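PDB 4F43: protelomerase from Agrobacterium tumefaciens, which cuts and rejoins DNA at replicated telomere junctions to generate the covalently closed hairpin ends of the linear chromosome, and also protects those ends. Local coordinates for residues Gly191-Pro201 / Tyr286-Asn295. The protein carries 1 engineered substitution. Sequence-based numbering, arbitrary orientation.
Sequences GTKFGITYEIP and YFAAILGHNN. With nucleotides of chain B.
The backbone N of N295 donates to G191 O at 2.7 Å, bent to 131° at the hydrogen, and the same carbonyl oxygen receives the CA-H of N294. Close by, N294 OD1 comes within 3.2 Å of G191 O; as two acceptors they make no bond, but a water that takes the G191 N-H donates both to this OD1 and to OP2 of DA16 of chain B. N294 itself reaches the DNA twice: its backbone N holds OP2 of DC15 of chain B at 2.8 Å, while CG, anti to the backbone N (chi1 -175°), sends ND2 out to a weak bond with N7 of the DA16 base. T192 lays its CG2 methyl on the sugar of DC15, 3.7 Å from C5'. A second water accepts from K193 N and donates to OP1 of DC15 of chain B.

Further along, K193 bends at chi2 and runs its aliphatic chain over G292, with CG 3.7 Å from G292 CA, then puts CD over one face of the Y198 ring, toward the rim. The ring meets I290 O at its edge, and its OH stands 3.6 Å from G292 CA. G292, at positive phi as the first residue past the helix, brings its CA against both K193 CG and Y198 OH, with no side chain between them. Beyond it P201 CD rests on I290 CG2, the two side chains crossing at roughly a right angle, and that methyl also lies over one face of the Y286 ring, toward its rim.

Outside the two segments, R153 and Q183 bond the carbonyls of I290 and L291 at the helix end. Strand 198-201, an outer strand of the four-stranded antiparallel sheet, thus packs across the end of helix 283-291, and the loop entering the strand and the loop leaving the helix converge on consecutive hairpin-DNA nucleotides, forming part of the DNA-binding surface of the telomere resolvase catalytic domain.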
loop_
_atom_site.group_PDB
_atom_site.type_symbol
_atom_site.label_atom_id
_atom_site.label_comp_id
_atom_site.label_asym_id
_atom_site.label_seq_id
_atom_site.Cartn_x
_atom_site.Cartn_y
_atom_site.Cartn_z
ATOM N N GLY A 191 -6.096 17.789 -1.793
ATOM C CA GLY A 191 -7.255 17.233 -1.118
ATOM C C GLY A 191 -7.068 15.800 -0.659
ATOM O O GLY A 191 -7.998 14.994 -0.726
ATOM N N THR A 192 -5.866 15.478 -0.195
ATOM C CA THR A 192 -5.579 14.143 0.317
ATOM C C THR A 192 -5.466 14.168 1.836
ATOM O O THR A 192 -5.527 15.231 2.454
ATOM C CB THR A 192 -4.282 13.567 -0.282
ATOM O OG1 THR A 192 -3.158 14.323 0.185
ATOM C CG2 THR A 192 -4.331 13.616 -1.803
ATOM N N LYS A 193 -5.300 12.994 2.436
ATOM C CA LYS A 193 -5.233 12.881 3.890
ATOM C C LYS A 193 -3.807 13.026 4.418
ATOM O O LYS A 193 -3.452 12.436 5.437
ATOM C CB LYS A 193 -5.827 11.547 4.348
ATOM C CG LYS A 193 -7.278 11.339 3.948
ATOM C CD LYS A 193 -8.182 12.379 4.587
ATOM C CE LYS A 193 -9.634 12.142 4.213
ATOM N NZ LYS A 193 -10.525 13.195 4.769
ATOM N N PHE A 194 -2.995 13.814 3.721
ATOM C CA PHE A 194 -1.618 14.046 4.139
ATOM C C PHE A 194 -1.568 14.959 5.359
ATOM O O PHE A 194 -1.948 16.128 5.286
ATOM C CB PHE A 194 -0.800 14.647 2.996
ATOM C CG PHE A 194 0.637 14.904 3.350
ATOM C CD1 PHE A 194 1.541 13.858 3.429
ATOM C CD2 PHE A 194 1.084 16.190 3.600
ATOM C CE1 PHE A 194 2.864 14.090 3.755
ATOM C CE2 PHE A 194 2.405 16.427 3.926
ATOM C CZ PHE A 194 3.297 15.375 4.003
ATOM N N GLY A 195 -1.097 14.418 6.478
ATOM C CA GLY A 195 -1.028 15.170 7.717
ATOM C C GLY A 195 -2.408 15.478 8.266
ATOM O O GLY A 195 -2.598 16.461 8.983
ATOM N N ILE A 196 -3.373 14.630 7.926
ATOM C CA ILE A 196 -4.756 14.828 8.342
ATOM C C ILE A 196 -5.201 13.780 9.356
ATOM O O ILE A 196 -5.191 12.583 9.071
ATOM C CB ILE A 196 -5.716 14.798 7.136
ATOM C CG1 ILE A 196 -5.416 15.959 6.187
ATOM C CG2 ILE A 196 -7.161 14.852 7.607
ATOM C CD1 ILE A 196 -5.590 17.325 6.818
ATOM N N THR A 197 -5.585 14.239 10.541
ATOM C CA THR A 197 -6.107 13.353 11.575
ATOM C C THR A 197 -7.621 13.239 11.450
ATOM O O THR A 197 -8.350 14.181 11.758
ATOM C CB THR A 197 -5.754 13.861 12.983
ATOM O OG1 THR A 197 -6.301 15.173 13.171
ATOM C CG2 THR A 197 -4.246 13.916 13.168
ATOM N N TYR A 198 -8.094 12.084 10.991
ATOM C CA TYR A 198 -9.525 11.877 10.787
ATOM C C TYR A 198 -10.045 10.645 11.525
ATOM O O TYR A 198 -9.275 9.761 11.902
ATOM C CB TYR A 198 -9.860 11.806 9.293
ATOM C CG TYR A 198 -9.271 10.618 8.562
ATOM C CD1 TYR A 198 -10.073 9.557 8.170
ATOM C CD2 TYR A 198 -7.915 10.562 8.257
ATOM C CE1 TYR A 198 -9.546 8.472 7.497
ATOM C CE2 TYR A 198 -7.377 9.478 7.588
ATOM C CZ TYR A 198 -8.199 8.436 7.210
ATOM O OH TYR A 198 -7.670 7.356 6.543
ATOM N N GLU A 199 -11.358 10.601 11.726
ATOM C CA GLU A 199 -11.986 9.554 12.524
ATOM C C GLU A 199 -12.324 8.318 11.693
ATOM O O GLU A 199 -12.901 8.422 10.612
ATOM C CB GLU A 199 -13.245 10.100 13.203
ATOM C CG GLU A 199 -13.828 9.196 14.276
ATOM C CD GLU A 199 -14.990 9.840 15.009
ATOM O OE1 GLU A 199 -14.827 10.186 16.199
ATOM O OE2 GLU A 199 -16.065 10.003 14.396
ATOM N N ILE A 200 -11.956 7.150 12.212
ATOM C CA ILE A 200 -12.220 5.882 11.539
ATOM C C ILE A 200 -12.908 4.896 12.480
ATOM O O ILE A 200 -12.691 4.933 13.689
ATOM C CB ILE A 200 -10.919 5.241 11.012
ATOM C CG1 ILE A 200 -9.914 5.051 12.152
ATOM C CG2 ILE A 200 -10.318 6.086 9.905
ATOM C CD1 ILE A 200 -8.663 4.305 11.744
ATOM N N PRO A 201 -13.752 4.013 11.927
ATOM C CA PRO A 201 -14.408 2.989 12.744
ATOM C C PRO A 201 -13.464 1.838 13.069
ATOM O O PRO A 201 -12.487 1.615 12.354
ATOM C CB PRO A 201 -15.535 2.496 11.835
ATOM C CG PRO A 201 -15.014 2.714 10.458
ATOM C CD PRO A 201 -14.221 3.988 10.530
ATOM N N TYR A 286 -18.909 6.027 1.754
ATOM C CA TYR A 286 -18.468 5.542 3.054
ATOM C C TYR A 286 -17.074 4.936 2.949
ATOM O O TYR A 286 -16.223 5.162 3.814
ATOM C CB TYR A 286 -19.458 4.518 3.610
ATOM C CG TYR A 286 -19.195 4.147 5.050
ATOM C CD1 TYR A 286 -19.408 5.063 6.071
ATOM C CD2 TYR A 286 -18.741 2.881 5.389
ATOM C CE1 TYR A 286 -19.170 4.730 7.390
ATOM C CE2 TYR A 286 -18.501 2.539 6.705
ATOM C CZ TYR A 286 -18.717 3.467 7.701
ATOM O OH TYR A 286 -18.480 3.134 9.014
ATOM N N PHE A 287 -16.850 4.173 1.883
ATOM C CA PHE A 287 -15.538 3.596 1.614
ATOM C C PHE A 287 -14.481 4.686 1.503
ATOM O O PHE A 287 -13.439 4.618 2.151
ATOM C CB PHE A 287 -15.572 2.762 0.333
ATOM C CG PHE A 287 -15.971 1.332 0.551
ATOM C CD1 PHE A 287 -17.030 1.011 1.383
ATOM C CD2 PHE A 287 -15.292 0.308 -0.084
ATOM C CE1 PHE A 287 -17.398 -0.305 1.585
ATOM C CE2 PHE A 287 -15.656 -1.008 0.110
ATOM C CZ PHE A 287 -16.711 -1.316 0.946
ATOM N N ALA A 288 -14.766 5.698 0.690
ATOM C CA ALA A 288 -13.846 6.813 0.505
ATOM C C ALA A 288 -13.595 7.557 1.814
ATOM O O ALA A 288 -12.497 8.062 2.050
ATOM C CB ALA A 288 -14.379 7.766 -0.552
ATOM N N ALA A 289 -14.615 7.612 2.665
ATOM C CA ALA A 289 -14.519 8.324 3.934
ATOM C C ALA A 289 -13.633 7.594 4.937
ATOM O O ALA A 289 -12.758 8.196 5.560
ATOM C CB ALA A 289 -15.907 8.549 4.519
ATOM N N ILE A 290 -13.862 6.294 5.088
ATOM C CA ILE A 290 -13.151 5.508 6.090
ATOM C C ILE A 290 -11.755 5.087 5.635
ATOM O O ILE A 290 -10.876 4.839 6.460
ATOM C CB ILE A 290 -13.962 4.264 6.495
ATOM C CG1 ILE A 290 -14.134 3.331 5.293
ATOM C CG2 ILE A 290 -15.309 4.681 7.075
ATOM C CD1 ILE A 290 -15.238 2.310 5.451
ATOM N N LEU A 291 -11.550 5.009 4.323
ATOM C CA LEU A 291 -10.253 4.610 3.786
ATOM C C LEU A 291 -9.344 5.812 3.542
ATOM O O LEU A 291 -8.146 5.657 3.302
ATOM C CB LEU A 291 -10.427 3.804 2.496
ATOM C CG LEU A 291 -11.132 2.449 2.622
ATOM C CD1 LEU A 291 -11.316 1.814 1.255
ATOM C CD2 LEU A 291 -10.358 1.522 3.542
ATOM N N GLY A 292 -9.920 7.008 3.603
ATOM C CA GLY A 292 -9.159 8.232 3.430
ATOM C C GLY A 292 -8.614 8.386 2.024
ATOM O O GLY A 292 -7.458 8.058 1.755
ATOM N N HIS A 293 -9.451 8.890 1.123
ATOM C CA HIS A 293 -9.061 9.060 -0.270
ATOM C C HIS A 293 -9.005 10.528 -0.667
ATOM O O HIS A 293 -9.294 11.415 0.137
ATOM C CB HIS A 293 -10.030 8.316 -1.193
ATOM C CG HIS A 293 -9.897 6.828 -1.137
ATOM N ND1 HIS A 293 -10.875 5.974 -1.605
ATOM C CD2 HIS A 293 -8.901 6.037 -0.671
ATOM C CE1 HIS A 293 -10.488 4.726 -1.428
ATOM N NE2 HIS A 293 -9.293 4.734 -0.864
ATOM N N ASN A 294 -8.625 10.771 -1.918
ATOM C CA ASN A 294 -8.604 12.113 -2.482
ATOM C C ASN A 294 -9.991 12.746 -2.416
ATOM O O ASN A 294 -11.000 12.041 -2.450
ATOM C CB ASN A 294 -8.114 12.058 -3.932
ATOM C CG ASN A 294 -7.954 13.431 -4.551
ATOM O OD1 ASN A 294 -7.639 14.402 -3.863
ATOM N ND2 ASN A 294 -8.176 13.521 -5.858
ATOM N N ASN A 295 -10.038 14.071 -2.309
ATOM C CA ASN A 295 -11.308 14.788 -2.266
ATOM C C ASN A 295 -12.175 14.508 -3.489
ATOM O O ASN A 295 -11.697 14.554 -4.623
ATOM C CB ASN A 295 -11.079 16.294 -2.117
ATOM C CG ASN A 295 -11.299 16.780 -0.697
ATOM O OD1 ASN A 295 -12.142 16.252 0.028
ATOM N ND2 ASN A 295 -10.540 17.792 -0.293
ATOM P P DC B 15 -5.434 9.238 -2.729
ATOM O OP1 DC B 15 -5.092 9.724 -1.374
ATOM O OP2 DC B 15 -6.851 9.000 -3.084
ATOM O "O5'" DC B 15 -4.821 10.248 -3.808
ATOM C "C5'" DC B 15 -3.447 10.613 -3.722
ATOM C "C4'" DC B 15 -2.938 11.223 -5.017
ATOM O "O4'" DC B 15 -3.014 10.245 -6.086
ATOM C "C3'" DC B 15 -3.702 12.447 -5.521
ATOM O "O3'" DC B 15 -2.788 13.391 -6.072
ATOM C "C2'" DC B 15 -4.586 11.848 -6.608
ATOM C "C1'" DC B 15 -3.585 10.878 -7.210
ATOM N N1 DC B 15 -4.187 9.861 -8.103
ATOM C C2 DC B 15 -3.472 9.441 -9.228
ATOM O O2 DC B 15 -2.354 9.927 -9.449
ATOM N N3 DC B 15 -4.025 8.511 -10.045
ATOM C C4 DC B 15 -5.233 8.015 -9.767
ATOM N N4 DC B 15 -5.739 7.099 -10.600
ATOM C C5 DC B 15 -5.975 8.436 -8.622
ATOM C C6 DC B 15 -5.422 9.353 -7.821
ATOM P P DA B 16 -3.333 14.742 -6.753
ATOM O OP1 DA B 16 -2.263 15.759 -6.664
ATOM O OP2 DA B 16 -4.667 15.034 -6.184
ATOM O "O5'" DA B 16 -3.537 14.336 -8.290
ATOM C "C5'" DA B 16 -2.424 14.279 -9.181
ATOM C "C4'" DA B 16 -2.756 13.484 -10.432
ATOM O "O4'" DA B 16 -3.791 12.515 -10.120
ATOM C "C3'" DA B 16 -3.303 14.300 -11.602
ATOM O "O3'" DA B 16 -2.926 13.698 -12.841
ATOM C "C2'" DA B 16 -4.805 14.183 -11.379
ATOM C "C1'" DA B 16 -4.876 12.709 -11.005
ATOM N N9 DA B 16 -6.110 12.305 -10.340
ATOM C C8 DA B 16 -6.668 12.856 -9.223
ATOM N N7 DA B 16 -7.784 12.276 -8.850
ATOM C C5 DA B 16 -7.969 11.275 -9.788
ATOM C C6 DA B 16 -8.971 10.299 -9.956
ATOM N N6 DA B 16 -10.022 10.174 -9.140
ATOM N N1 DA B 16 -8.851 9.453 -10.998
ATOM C C2 DA B 16 -7.798 9.579 -11.814
ATOM N N3 DA B 16 -6.796 10.453 -11.759
ATOM C C4 DA B 16 -6.944 11.279 -10.713
HETATM O O HOH W 1 -5.214 16.278 -3.639
HETATM O O HOH W 2 -5.789 10.855 0.900
HETATM O O HOH W 3 -10.386 14.745 2.371
#